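Local coordinates for DNA repair protein RAD7 (Saccharomyces cerevisiae, PDB 5ZB2) that acts in global genome nucleotide excision repair, as a component of the complex that promotes removal of damage from nontranscribing DNA, and interacts with Elc1, at residues D75-F81 / H101-L107; H115-L119 / T143-F147; A122-L128 / I150-R154. One frame throughout, in Å; residues are numbered along the deposited sequence.

Contact 1: D75-F81 / H101-L107; sequences DLKRLTF and HLTELSL
Two neighbouring parallel strands at the N-terminal edge of the leucine-rich-repeat (LRR) sheet meet here, joined by helix 89-98 in a beta-alpha-beta crossover. Strand 78-81 is the outermost of the sheet; it runs 4.9 Å from strand 104-107, their axes 2° apart, in the register Arg78-Glu104, Leu79-Leu105, Thr80-Ser106, Phe81-Leu107. Both are extended, and the turns leading into them lie side by side. At His101 (chi1 m) the imidazole CD2 comes 4.1 Å from Asp75 CA, and a water accepts from His101 N (3.3 Å) and donates to Leu76 O (3.0 Å). Leu102 (m, t) packs CD2 3.9 Å from Leu79 CB, on the face that carries Leu79, Leu105, Phe81 and Leu107. Thr103, at phi/psi -117/-27, is not yet extended, so two successive amides converge on one carbonyl: Thr103 N to Lys77 O is 2.9 Å and Glu104 N to Lys77 O is 3.2 Å. Glu104 O then accepts from Leu79 N (3.1 Å), while its side chain shares a face with Arg78, OE1 lying 3.3 Å from Arg78 CD but too far from the guanidinium for a salt bridge. Leu105 (t, p) points to the opposite, buried face, its CD1 4.0 Å from CD2 of Leu79, which has the same rotamer; helix 89-98 covers this side through Leu95 and Tyr92. Ser106 N donates to Leu79 O (3.0 Å), and Ser106 O accepts from Phe81 N (2.9 Å). Leu107 (m, t), on the same face as Leu105, places CD2 4.2 Å from Phe81 CD2.

Contact 2: H115-L119 / T143-F147; sequences HESLL and TWEKF
Segments 115-119 and 143-147, of helices 115-124 and 141-150, run nearly parallel, axes 10.2 Å apart and crossing at -15°, with His115 level with Thr143 and Leu119 with Phe147. Leu118 (t, p) makes most of the apolar contact. Its CD1 sits over one face of the Phe147 ring, a CH-pi contact 4.1 Å from the centroid and 24° off the normal, with Leu118 CG 3.7 Å from Phe147 CD1; Phe147 takes chi1 t and chi2 78°. Leu118 CD2 reaches Trp144 CZ3 at 3.7 Å and Thr143 CG2 at 4.1 Å. Although Trp144 CB points away, chi1 m and chi2 123° bring the indole back. Leu119 (m, t) lays CD2 4.3 Å from Phe147 CA. On the outer side, His115 (chi1 t, chi2 97°) donates from ND1 to Thr143 OG1 (3.0 Å, 170°), the Thr143 hydroxyl also being hydrogen-bonded to Asn140 OD1. Phe147 and Trp144 also rest on strands 130-134 and 157-161. Helices side by side with their apolar side chains on the sheet form the convex layer of a leucine-rich-repeat solenoid.

Contact 3: A122-L128 / I150-R154; sequences AEKLPNL and IMKGR
Ala122 CB lies at the apolar centre of this junction between consecutive leucine-rich repeats, where the end of helix 115-124 meets the turn that follows helix 141-150. It faces the other segment, 3.6 Å from Ile150 CG2 and 3.8 Å from Met151 SD, and the CA atoms of Ala122 and Met151 are 6.5 Å apart. Met151 is folded m, m, m, which brings its CE within 4.3 Å of Leu128 CG (t, p) and 3.7 Å of Leu128 O. Toward solvent, Ile150 (m, t) places CD1 3.5 Å from Glu123 OE2. The backbone then turns on both sides. Leu125 leaves the helical conformation and opens a type I turn, closed by Leu128 N to Leu125 O at 3.0 Å; in the second segment Gly153, with positive phi (78/-6), lets the chain double back so that Arg154 N reaches Met151 O at 2.8 Å. Arg154 (m, t, p) extends across the gap as the polar edge. NH1 and NH2 each donate to Ala122 O at 3.1 Å, both accepted by this one carbonyl of the helix's last turn, and NH1 also donates to Ile150 O (3.1 Å), tying the guanidinium to its own segment. NH2 lies 3.2 Å from Leu125 O. Next to the guanidinium's NE one water bridges the segments: it accepts from Arg154 NE (2.6 Å) and donates to Pro126 O (2.7 Å) and Leu128 O (2.6 Å).

How the contacts relate
Along the chain contact 1 closes before the other two open. Contacts 2 and 3 interleave: 115-119 and 122-128 lie on helix 115-124 and the turn after it, 143-147 and 150-154 on helix 141-150 and the turn after it, so together they follow a single helix-helix interface into those turns. Their centres are about 12 Å apart, and Phe147 CD1 touches Ala122 CB at 3.7 Å. Contact 1, on the strand side, has its centre about 13 Å from that of contact 3 and meets it where Thr103 O lies 3.5 Å from Leu128 CD1; contact 2 is about 18 Å from contact 1, centre to centre. The repeats of this solenoid are thus joined through strands, helices and connecting turns alike.

Contact 1: D75-F81 / H101-L107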
# COMPACT_ATOMS: atom_id res chain seq x y z
N ASP A 75 0.51 2.55 -22.32
CA ASP A 75 -0.30 1.58 -23.06
C ASP A 75 0.48 0.32 -23.40
O ASP A 75 0.09 -0.42 -24.32
CB ASP A 75 -0.87 2.22 -24.33
CG ASP A 75 0.21 2.73 -25.27
OD1 ASP A 75 1.26 3.18 -24.77
OD2 ASP A 75 0.01 2.69 -26.50
N LEU A 76 1.56 0.05 -22.67
CA LEU A 76 2.37 -1.14 -22.93
C LEU A 76 1.57 -2.40 -22.60
O LEU A 76 0.78 -2.43 -21.65
CB LEU A 76 3.65 -1.08 -22.10
CG LEU A 76 4.71 -2.16 -22.33
CD1 LEU A 76 5.23 -2.14 -23.75
CD2 LEU A 76 5.85 -1.99 -21.34
N LYS A 77 1.79 -3.45 -23.39
CA LYS A 77 1.07 -4.71 -23.22
C LYS A 77 1.94 -5.83 -22.68
O LYS A 77 1.46 -6.66 -21.90
CB LYS A 77 0.47 -5.15 -24.56
CG LYS A 77 -0.64 -4.22 -25.07
CD LYS A 77 -0.74 -4.23 -26.58
CE LYS A 77 -1.17 -5.59 -27.12
NZ LYS A 77 -2.57 -5.92 -26.74
N ARG A 78 3.21 -5.88 -23.06
CA ARG A 78 4.14 -6.92 -22.62
C ARG A 78 5.29 -6.25 -21.88
O ARG A 78 6.04 -5.46 -22.47
CB ARG A 78 4.66 -7.73 -23.81
CG ARG A 78 3.55 -8.38 -24.64
CD ARG A 78 4.11 -9.12 -25.84
NE ARG A 78 4.83 -8.23 -26.75
CZ ARG A 78 5.49 -8.64 -27.83
NH1 ARG A 78 5.52 -9.92 -28.16
NH2 ARG A 78 6.12 -7.75 -28.59
N LEU A 79 5.43 -6.57 -20.60
CA LEU A 79 6.46 -5.99 -19.75
C LEU A 79 7.28 -7.10 -19.12
O LEU A 79 6.73 -8.09 -18.62
CB LEU A 79 5.84 -5.11 -18.65
CG LEU A 79 6.83 -4.50 -17.65
CD1 LEU A 79 7.81 -3.56 -18.34
CD2 LEU A 79 6.07 -3.78 -16.53
N THR A 80 8.61 -6.94 -19.14
CA THR A 80 9.54 -7.86 -18.52
C THR A 80 10.44 -7.08 -17.57
O THR A 80 11.03 -6.07 -17.96
CB THR A 80 10.40 -8.59 -19.57
OG1 THR A 80 9.56 -9.40 -20.40
CG2 THR A 80 11.46 -9.47 -18.92
N PHE A 81 10.53 -7.55 -16.32
CA PHE A 81 11.46 -7.03 -15.32
C PHE A 81 12.44 -8.14 -14.98
O PHE A 81 12.04 -9.17 -14.41
CB PHE A 81 10.72 -6.56 -14.06
CG PHE A 81 10.05 -5.21 -14.18
CD1 PHE A 81 10.35 -4.34 -15.21
CD2 PHE A 81 9.12 -4.82 -13.23
CE1 PHE A 81 9.73 -3.10 -15.29
CE2 PHE A 81 8.49 -3.59 -13.31
CZ PHE A 81 8.80 -2.73 -14.34
N HIS A 101 -3.47 -2.20 -19.25
CA HIS A 101 -3.41 -2.75 -20.60
C HIS A 101 -2.50 -3.97 -20.71
O HIS A 101 -2.29 -4.47 -21.82
CB HIS A 101 -2.96 -1.68 -21.59
CG HIS A 101 -3.82 -0.45 -21.58
ND1 HIS A 101 -4.96 -0.34 -22.34
CD2 HIS A 101 -3.70 0.71 -20.90
CE1 HIS A 101 -5.51 0.84 -22.13
NE2 HIS A 101 -4.76 1.50 -21.26
N LEU A 102 -1.96 -4.46 -19.60
CA LEU A 102 -0.99 -5.55 -19.66
C LEU A 102 -1.67 -6.87 -20.00
O LEU A 102 -2.73 -7.21 -19.47
CB LEU A 102 -0.25 -5.68 -18.32
CG LEU A 102 0.81 -4.62 -18.01
CD1 LEU A 102 1.33 -4.79 -16.60
CD2 LEU A 102 1.96 -4.67 -19.01
N THR A 103 -1.04 -7.62 -20.89
CA THR A 103 -1.43 -8.99 -21.21
C THR A 103 -0.36 -10.01 -20.87
O THR A 103 -0.69 -11.17 -20.61
CB THR A 103 -1.77 -9.11 -22.70
OG1 THR A 103 -0.59 -8.85 -23.48
CG2 THR A 103 -2.86 -8.13 -23.09
N GLU A 104 0.91 -9.61 -20.86
CA GLU A 104 2.02 -10.49 -20.54
C GLU A 104 2.93 -9.78 -19.55
O GLU A 104 3.32 -8.63 -19.79
CB GLU A 104 2.80 -10.88 -21.80
CG GLU A 104 1.92 -11.41 -22.92
CD GLU A 104 2.71 -11.96 -24.08
OE1 GLU A 104 3.96 -11.85 -24.07
OE2 GLU A 104 2.08 -12.50 -25.02
N LEU A 105 3.26 -10.46 -18.46
CA LEU A 105 4.08 -9.88 -17.41
C LEU A 105 5.08 -10.91 -16.93
O LEU A 105 4.71 -12.05 -16.62
CB LEU A 105 3.23 -9.38 -16.24
CG LEU A 105 3.98 -8.70 -15.09
CD1 LEU A 105 4.65 -7.41 -15.56
CD2 LEU A 105 3.03 -8.42 -13.95
N SER A 106 6.35 -10.52 -16.87
CA SER A 106 7.42 -11.38 -16.37
C SER A 106 8.10 -10.67 -15.22
O SER A 106 8.67 -9.58 -15.41
CB SER A 106 8.41 -11.72 -17.48
OG SER A 106 9.48 -12.50 -16.96
N LEU A 107 8.06 -11.28 -14.04
CA LEU A 107 8.66 -10.73 -12.82
C LEU A 107 9.75 -11.70 -12.37
O LEU A 107 9.45 -12.73 -11.75
CB LEU A 107 7.61 -10.52 -11.74
CG LEU A 107 6.41 -9.64 -12.12
CD1 LEU A 107 5.38 -9.56 -10.99
CD2 LEU A 107 6.88 -8.25 -12.51
O HOH W 1 -0.55 -0.73 -19.56

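Contact 2: H115-L119 / T143-F147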
# COMPACT_ATOMS: atom_id res chain seq x y z
N HIS A 115 1.11 -12.38 -0.89
CA HIS A 115 -0.28 -12.75 -1.13
C HIS A 115 -1.06 -11.60 -1.76
O HIS A 115 -1.66 -11.74 -2.83
CB HIS A 115 -0.92 -13.19 0.20
CG HIS A 115 -2.37 -13.55 0.10
ND1 HIS A 115 -2.81 -14.85 -0.04
CD2 HIS A 115 -3.48 -12.78 0.16
CE1 HIS A 115 -4.13 -14.86 -0.07
NE2 HIS A 115 -4.56 -13.62 0.05
N GLU A 116 -1.06 -10.44 -1.10
CA GLU A 116 -1.82 -9.30 -1.60
C GLU A 116 -1.32 -8.86 -2.96
O GLU A 116 -2.11 -8.52 -3.85
CB GLU A 116 -1.76 -8.15 -0.59
CG GLU A 116 -2.48 -6.89 -1.02
CD GLU A 116 -2.42 -5.80 0.04
OE1 GLU A 116 -3.48 -5.23 0.36
OE2 GLU A 116 -1.31 -5.51 0.55
N SER A 117 0.00 -8.86 -3.16
CA SER A 117 0.56 -8.46 -4.45
C SER A 117 0.08 -9.38 -5.57
O SER A 117 -0.30 -8.92 -6.65
CB SER A 117 2.09 -8.46 -4.39
OG SER A 117 2.56 -7.61 -3.37
N LEU A 118 0.08 -10.69 -5.31
CA LEU A 118 -0.31 -11.65 -6.34
C LEU A 118 -1.78 -11.49 -6.72
O LEU A 118 -2.14 -11.58 -7.90
CB LEU A 118 -0.03 -13.07 -5.86
CG LEU A 118 -0.22 -14.20 -6.88
CD1 LEU A 118 0.65 -13.98 -8.12
CD2 LEU A 118 0.08 -15.55 -6.24
N LEU A 119 -2.66 -11.26 -5.73
CA LEU A 119 -4.08 -11.13 -6.02
C LEU A 119 -4.40 -9.79 -6.68
O LEU A 119 -5.36 -9.69 -7.45
CB LEU A 119 -4.90 -11.32 -4.75
CG LEU A 119 -4.69 -12.65 -4.02
CD1 LEU A 119 -5.67 -12.79 -2.87
CD2 LEU A 119 -4.83 -13.84 -4.97
N THR A 143 -2.26 -19.94 -1.24
CA THR A 143 -2.37 -18.72 -2.04
C THR A 143 -2.32 -19.04 -3.52
O THR A 143 -3.09 -18.47 -4.31
CB THR A 143 -1.26 -17.74 -1.67
OG1 THR A 143 -1.35 -17.43 -0.27
CG2 THR A 143 -1.40 -16.45 -2.47
N TRP A 144 -1.45 -19.97 -3.93
CA TRP A 144 -1.41 -20.38 -5.33
C TRP A 144 -2.79 -20.82 -5.80
O TRP A 144 -3.24 -20.44 -6.88
CB TRP A 144 -0.39 -21.50 -5.53
CG TRP A 144 1.04 -21.04 -5.46
CD1 TRP A 144 2.01 -21.51 -4.62
CD2 TRP A 144 1.65 -20.02 -6.25
NE1 TRP A 144 3.19 -20.84 -4.84
CE2 TRP A 144 3.00 -19.92 -5.84
CE3 TRP A 144 1.20 -19.18 -7.27
CZ2 TRP A 144 3.89 -19.02 -6.40
CZ3 TRP A 144 2.09 -18.28 -7.83
CH2 TRP A 144 3.41 -18.20 -7.40
N GLU A 145 -3.48 -21.63 -4.99
CA GLU A 145 -4.81 -22.09 -5.35
C GLU A 145 -5.75 -20.91 -5.60
O GLU A 145 -6.45 -20.87 -6.61
CB GLU A 145 -5.38 -23.00 -4.26
CG GLU A 145 -6.78 -23.52 -4.58
CD GLU A 145 -7.24 -24.62 -3.64
OE1 GLU A 145 -6.55 -24.90 -2.64
OE2 GLU A 145 -8.32 -25.20 -3.91
N LYS A 146 -5.78 -19.94 -4.67
CA LYS A 146 -6.65 -18.79 -4.85
C LYS A 146 -6.32 -18.04 -6.13
O LYS A 146 -7.22 -17.58 -6.85
CB LYS A 146 -6.55 -17.85 -3.65
CG LYS A 146 -7.13 -18.41 -2.37
CD LYS A 146 -7.20 -17.35 -1.29
CE LYS A 146 -7.64 -17.93 0.04
NZ LYS A 146 -6.64 -18.88 0.59
N PHE A 147 -5.03 -17.90 -6.44
CA PHE A 147 -4.64 -17.19 -7.65
C PHE A 147 -5.12 -17.91 -8.90
O PHE A 147 -5.58 -17.28 -9.86
CB PHE A 147 -3.12 -17.02 -7.67
CG PHE A 147 -2.57 -16.58 -9.00
CD1 PHE A 147 -2.67 -15.26 -9.40
CD2 PHE A 147 -1.95 -17.49 -9.84
CE1 PHE A 147 -2.17 -14.86 -10.62
CE2 PHE A 147 -1.45 -17.09 -11.06
CZ PHE A 147 -1.55 -15.77 -11.45

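Contact 3: A122-L128 / I150-R154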
# COMPACT_ATOMS: atom_id res chain seq x y z
N ALA A 122 -3.79 -10.52 -10.37
CA ALA A 122 -4.84 -11.32 -10.98
C ALA A 122 -6.15 -10.54 -11.12
O ALA A 122 -6.90 -10.77 -12.08
CB ALA A 122 -5.09 -12.58 -10.15
N GLU A 123 -6.44 -9.63 -10.20
CA GLU A 123 -7.74 -8.98 -10.17
C GLU A 123 -7.76 -7.59 -10.80
O GLU A 123 -8.84 -7.13 -11.19
CB GLU A 123 -8.24 -8.88 -8.72
CG GLU A 123 -8.50 -10.25 -8.10
CD GLU A 123 -9.11 -10.17 -6.71
OE1 GLU A 123 -8.83 -9.19 -5.98
OE2 GLU A 123 -9.88 -11.09 -6.35
N LYS A 124 -6.62 -6.93 -10.94
CA LYS A 124 -6.58 -5.58 -11.49
C LYS A 124 -6.08 -5.53 -12.93
O LYS A 124 -6.20 -4.47 -13.57
CB LYS A 124 -5.69 -4.68 -10.62
CG LYS A 124 -6.13 -4.57 -9.17
CD LYS A 124 -7.53 -4.01 -9.05
CE LYS A 124 -7.99 -4.00 -7.61
NZ LYS A 124 -9.43 -3.61 -7.51
N LEU A 125 -5.53 -6.62 -13.45
CA LEU A 125 -5.08 -6.68 -14.83
C LEU A 125 -6.05 -7.56 -15.62
O LEU A 125 -5.78 -8.75 -15.82
CB LEU A 125 -3.65 -7.23 -14.92
CG LEU A 125 -2.59 -6.41 -14.18
CD1 LEU A 125 -1.25 -7.12 -14.26
CD2 LEU A 125 -2.49 -5.00 -14.73
N PRO A 126 -7.17 -7.00 -16.09
CA PRO A 126 -8.21 -7.85 -16.69
C PRO A 126 -7.79 -8.51 -18.00
O PRO A 126 -8.38 -9.53 -18.37
CB PRO A 126 -9.37 -6.88 -16.91
CG PRO A 126 -8.72 -5.54 -17.05
CD PRO A 126 -7.53 -5.57 -16.13
N ASN A 127 -6.80 -7.97 -18.70
CA ASN A 127 -6.31 -8.55 -19.94
C ASN A 127 -5.13 -9.49 -19.74
O ASN A 127 -4.59 -10.01 -20.73
CB ASN A 127 -5.90 -7.45 -20.92
CG ASN A 127 -7.05 -6.53 -21.28
OD1 ASN A 127 -8.18 -6.97 -21.50
ND2 ASN A 127 -6.77 -5.23 -21.35
N LEU A 128 -4.71 -9.72 -18.50
CA LEU A 128 -3.55 -10.56 -18.25
C LEU A 128 -3.82 -12.00 -18.68
O LEU A 128 -4.81 -12.60 -18.27
CB LEU A 128 -3.17 -10.52 -16.77
CG LEU A 128 -1.94 -11.33 -16.36
CD1 LEU A 128 -0.70 -10.85 -17.09
CD2 LEU A 128 -1.74 -11.28 -14.85
N ILE A 150 -8.89 -17.47 -9.50
CA ILE A 150 -9.17 -16.16 -10.08
C ILE A 150 -8.79 -16.12 -11.55
O ILE A 150 -9.44 -15.42 -12.34
CB ILE A 150 -8.43 -15.06 -9.28
CG1 ILE A 150 -9.00 -14.98 -7.86
CG2 ILE A 150 -8.55 -13.71 -9.98
CD1 ILE A 150 -8.23 -14.09 -6.93
N MET A 151 -7.75 -16.84 -11.95
CA MET A 151 -7.28 -16.84 -13.33
C MET A 151 -7.92 -17.95 -14.17
O MET A 151 -7.54 -18.12 -15.33
CB MET A 151 -5.75 -16.98 -13.37
CG MET A 151 -4.98 -15.82 -12.74
SD MET A 151 -5.30 -14.23 -13.53
CE MET A 151 -4.60 -14.51 -15.16
N LYS A 152 -8.86 -18.70 -13.60
CA LYS A 152 -9.51 -19.79 -14.31
C LYS A 152 -9.99 -19.34 -15.69
O LYS A 152 -10.72 -18.35 -15.82
CB LYS A 152 -10.69 -20.29 -13.48
CG LYS A 152 -11.45 -21.47 -14.08
CD LYS A 152 -12.58 -21.90 -13.16
CE LYS A 152 -13.36 -23.07 -13.75
NZ LYS A 152 -14.49 -23.49 -12.88
N GLY A 153 -9.56 -20.06 -16.73
CA GLY A 153 -9.98 -19.77 -18.08
C GLY A 153 -9.28 -18.60 -18.74
O GLY A 153 -9.51 -18.37 -19.94
N ARG A 154 -8.45 -17.86 -18.01
CA ARG A 154 -7.75 -16.70 -18.56
C ARG A 154 -6.27 -16.94 -18.78
O ARG A 154 -5.68 -16.29 -19.65
CB ARG A 154 -7.90 -15.49 -17.62
CG ARG A 154 -9.34 -15.10 -17.30
CD ARG A 154 -9.40 -14.26 -16.02
NE ARG A 154 -8.42 -13.17 -16.04
CZ ARG A 154 -8.04 -12.48 -14.97
NH1 ARG A 154 -8.55 -12.76 -13.77
NH2 ARG A 154 -7.15 -11.50 -15.09
O HOH W 2 -7.32 -11.96 -18.10